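RNA-binding protein, putative (Trypanosoma brucei, PDB 6E4P) probably binds mRNA, the chain here being the RNA recognition motif piece of a longer protein. Local coordinates at residues Val6-Leu11 and Ala66-Arg71. Numbering follows the deposited sequence.
Sequences VQVSGL and ATLFLR
Gln7 and Arg71 grip each other through two backbone hydrogen bonds, Gln7 N to Arg71 O and Arg71 N to Gln7 O, each 2.7 Å. Ser9 and Phe69 repeat the exchange two residues further along, with Ser9 N to Phe69 O and Phe69 N to Ser9 O both at 2.9 Å. Between these couples Val8 faces Leu70 as an antiparallel non-hydrogen-bonded pair, a textbook case of register sorting side chains by face.

On the face of Val8 and Leu70 the side chains that meet are all aliphatic. Leu68 puts CG anti to its backbone N (chi1 -175°), which brings that branch point to 3.6 Å from Val8 CG1, while Leu68 CD1 meets Leu11 CD2 at a tight 3.4 Å. On the other face sit Gln7, Ser9 and Phe69; the Gln7 and Arg71 chains extend alongside one another, their amide and guanidinium planes turned 74° apart. Past Ser9 the first strand ends, Gly10 adopting a positive phi of 89°, and a water donates to both Gly10 O and Thr67 O, bridging the two acceptors.

Leu20 of helix 17-24 packs on Leu11 and Leu68, and strand 41-45 bonds Val6 and Val8. This is the first-to-last strand pairing of the RNA recognition motif, with 66-70 flanked beyond by short strand 61-63. Main-chain bonds fix the register and aliphatic branches seal the helix-covered face; Phe69 stays exposed on the face canonical motifs use for RNA, yet here the contact's nearest atom is about 7 Å from the bound nucleic acid, consistent with a pseudo-RRM binding mainly through its first helix.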
ATOM      1  N   VAL E   6       8.112   0.410  -1.180  1.00 29.42           N
ATOM      2  CA  VAL E   6       7.400  -0.853  -0.998  1.00 20.63           C
ATOM      3  C   VAL E   6       6.471  -1.081  -2.191  1.00 21.76           C
ATOM      4  O   VAL E   6       5.774  -0.171  -2.603  1.00 19.26           O
ATOM      5  CB  VAL E   6       6.604  -0.860   0.323  1.00 27.62           C
ATOM      6  CG1 VAL E   6       5.698  -2.072   0.420  1.00 25.17           C
ATOM      7  CG2 VAL E   6       7.554  -0.808   1.512  1.00 31.54           C
ATOM      8  N   GLN E   7       6.473  -2.298  -2.734  1.00 17.55           N
ATOM      9  CA  GLN E   7       5.600  -2.617  -3.850  1.00 16.47           C
ATOM     10  C   GLN E   7       4.298  -3.192  -3.343  1.00 16.07           C
ATOM     11  O   GLN E   7       4.297  -4.069  -2.482  1.00 20.92           O
ATOM     12  CB  GLN E   7       6.248  -3.615  -4.814  1.00 18.36           C
ATOM     13  CG  GLN E   7       7.442  -3.089  -5.567  1.00 25.34           C
ATOM     14  CD  GLN E   7       8.002  -4.109  -6.534  1.00 38.14           C
ATOM     15  OE1 GLN E   7       7.680  -5.299  -6.460  1.00 36.85           O
ATOM     16  NE2 GLN E   7       8.841  -3.649  -7.452  1.00 42.90           N
ATOM     17  N   VAL E   8       3.193  -2.710  -3.902  1.00 17.30           N
ATOM     18  CA  VAL E   8       1.874  -3.212  -3.553  1.00 15.90           C
ATOM     19  C   VAL E   8       1.295  -3.948  -4.748  1.00 21.31           C
ATOM     20  O   VAL E   8       1.458  -3.506  -5.884  1.00 21.37           O
ATOM     21  CB  VAL E   8       0.917  -2.080  -3.142  1.00 17.53           C
ATOM     22  CG1 VAL E   8      -0.397  -2.656  -2.653  1.00 17.49           C
ATOM     23  CG2 VAL E   8       1.546  -1.197  -2.067  1.00 19.03           C
ATOM     24  N   SER E   9       0.626  -5.068  -4.493  1.00 18.37           N
ATOM     25  CA  SER E   9       0.002  -5.834  -5.563  1.00 19.84           C
ATOM     26  C   SER E   9      -1.364  -6.370  -5.141  1.00 19.03           C
ATOM     27  O   SER E   9      -1.682  -6.440  -3.950  1.00 21.90           O
ATOM     28  CB  SER E   9       0.919  -6.983  -5.998  1.00 15.75           C
ATOM     29  OG  SER E   9       1.328  -7.771  -4.890  1.00 19.53           O
ATOM     30  N   GLY E  10      -2.175  -6.741  -6.125  1.00 18.56           N
ATOM     31  CA  GLY E  10      -3.470  -7.346  -5.861  1.00 22.46           C
ATOM     32  C   GLY E  10      -4.611  -6.354  -5.716  1.00 23.24           C
ATOM     33  O   GLY E  10      -5.710  -6.731  -5.323  1.00 26.86           O
ATOM     34  N   LEU E  11      -4.353  -5.090  -6.042  1.00 18.99           N
ATOM     35  CA  LEU E  11      -5.339  -4.029  -5.863  1.00 21.18           C
ATOM     36  C   LEU E  11      -6.529  -4.159  -6.800  1.00 25.91           C
ATOM     37  O   LEU E  11      -6.412  -4.678  -7.911  1.00 26.56           O
ATOM     38  CB  LEU E  11      -4.700  -2.654  -6.067  1.00 24.21           C
ATOM     39  CG  LEU E  11      -3.623  -2.218  -5.076  1.00 24.64           C
ATOM     40  CD1 LEU E  11      -3.063  -0.863  -5.463  1.00 30.43           C
ATOM     41  CD2 LEU E  11      -4.192  -2.183  -3.674  1.00 26.07           C
ATOM     42  N   ALA E  66     -10.594  -6.359  -2.387  1.00 35.36           N
ATOM     43  CA  ALA E  66      -9.431  -7.081  -2.882  1.00 27.03           C
ATOM     44  C   ALA E  66      -8.476  -7.452  -1.751  1.00 27.99           C
ATOM     45  O   ALA E  66      -8.465  -6.813  -0.700  1.00 25.90           O
ATOM     46  CB  ALA E  66      -8.711  -6.247  -3.933  1.00 27.59           C
ATOM     47  N   THR E  67      -7.681  -8.492  -1.972  1.00 23.41           N
ATOM     48  CA  THR E  67      -6.679  -8.908  -0.987  1.00 26.04           C
ATOM     49  C   THR E  67      -5.336  -8.362  -1.480  1.00 28.49           C
ATOM     50  O   THR E  67      -4.868  -8.680  -2.575  1.00 29.20           O
ATOM     51  CB  THR E  67      -6.619 -10.416  -0.825  1.00 29.64           C
ATOM     52  OG1 THR E  67      -7.928 -10.892  -0.495  1.00 35.38           O
ATOM     53  CG2 THR E  67      -5.629 -10.790   0.273  1.00 28.92           C
ATOM     54  N   LEU E  68      -4.735  -7.533  -0.649  1.00 20.23           N
ATOM     55  CA  LEU E  68      -3.530  -6.779  -0.943  1.00 18.77           C
ATOM     56  C   LEU E  68      -2.235  -7.428  -0.430  1.00 20.45           C
ATOM     57  O   LEU E  68      -2.217  -7.988   0.661  1.00 25.74           O
ATOM     58  CB  LEU E  68      -3.794  -5.391  -0.303  1.00 30.11           C
ATOM     59  CG  LEU E  68      -2.822  -4.208  -0.456  1.00 36.65           C
ATOM     60  CD1 LEU E  68      -3.587  -2.884  -0.383  1.00 33.47           C
ATOM     61  CD2 LEU E  68      -1.736  -4.255   0.620  1.00 33.77           C
ATOM     62  N   PHE E  69      -1.150  -7.347  -1.196  1.00 20.62           N
ATOM     63  CA  PHE E  69       0.137  -7.853  -0.734  1.00 18.64           C
ATOM     64  C   PHE E  69       1.251  -6.827  -0.931  1.00 20.95           C
ATOM     65  O   PHE E  69       1.212  -6.006  -1.856  1.00 22.97           O
ATOM     66  CB  PHE E  69       0.508  -9.176  -1.409  1.00 20.56           C
ATOM     67  CG  PHE E  69      -0.328 -10.332  -0.954  1.00 22.15           C
ATOM     68  CD1 PHE E  69       0.023 -11.053   0.174  1.00 26.52           C
ATOM     69  CD2 PHE E  69      -1.479 -10.686  -1.640  1.00 30.33           C
ATOM     70  CE1 PHE E  69      -0.750 -12.114   0.603  1.00 30.71           C
ATOM     71  CE2 PHE E  69      -2.256 -11.748  -1.215  1.00 31.09           C
ATOM     72  CZ  PHE E  69      -1.891 -12.464  -0.092  1.00 27.65           C
ATOM     73  N   LEU E  70       2.238  -6.873  -0.037  1.00 21.08           N
ATOM     74  CA  LEU E  70       3.311  -5.886  -0.017  1.00 20.43           C
ATOM     75  C   LEU E  70       4.645  -6.571  -0.226  1.00 17.25           C
ATOM     76  O   LEU E  70       4.850  -7.696   0.217  1.00 20.09           O
ATOM     77  CB  LEU E  70       3.330  -5.104   1.303  1.00 23.01           C
ATOM     78  CG  LEU E  70       2.051  -4.382   1.735  1.00 26.90           C
ATOM     79  CD1 LEU E  70       1.119  -5.324   2.491  1.00 33.10           C
ATOM     80  CD2 LEU E  70       2.372  -3.169   2.591  1.00 21.50           C
ATOM     81  N   ARG E  71       5.555  -5.892  -0.905  1.00 15.71           N
ATOM     82  CA  ARG E  71       6.844  -6.492  -1.179  1.00 23.14           C
ATOM     83  C   ARG E  71       7.954  -5.455  -1.112  1.00 23.02           C
ATOM     84  O   ARG E  71       7.799  -4.329  -1.575  1.00 23.08           O
ATOM     85  CB  ARG E  71       6.811  -7.175  -2.546  1.00 21.30           C
ATOM     86  CG  ARG E  71       8.008  -8.023  -2.849  1.00 25.86           C
ATOM     87  CD  ARG E  71       7.832  -8.708  -4.191  1.00 22.96           C
ATOM     88  NE  ARG E  71       9.076  -9.330  -4.616  1.00 22.64           N
ATOM     89  CZ  ARG E  71       9.219 -10.043  -5.725  1.00 22.06           C
ATOM     90  NH1 ARG E  71       8.180 -10.241  -6.529  1.00 20.13           N
ATOM     91  NH2 ARG E  71      10.403 -10.563  -6.016  1.00 22.36           N
ATOM     92  OXT ARG E  71       9.030  -5.731  -0.592  1.00 29.34           O
TER
HETATM   93  O   HOH W   1      -6.338  -9.460  -4.838  1.00 42.92           O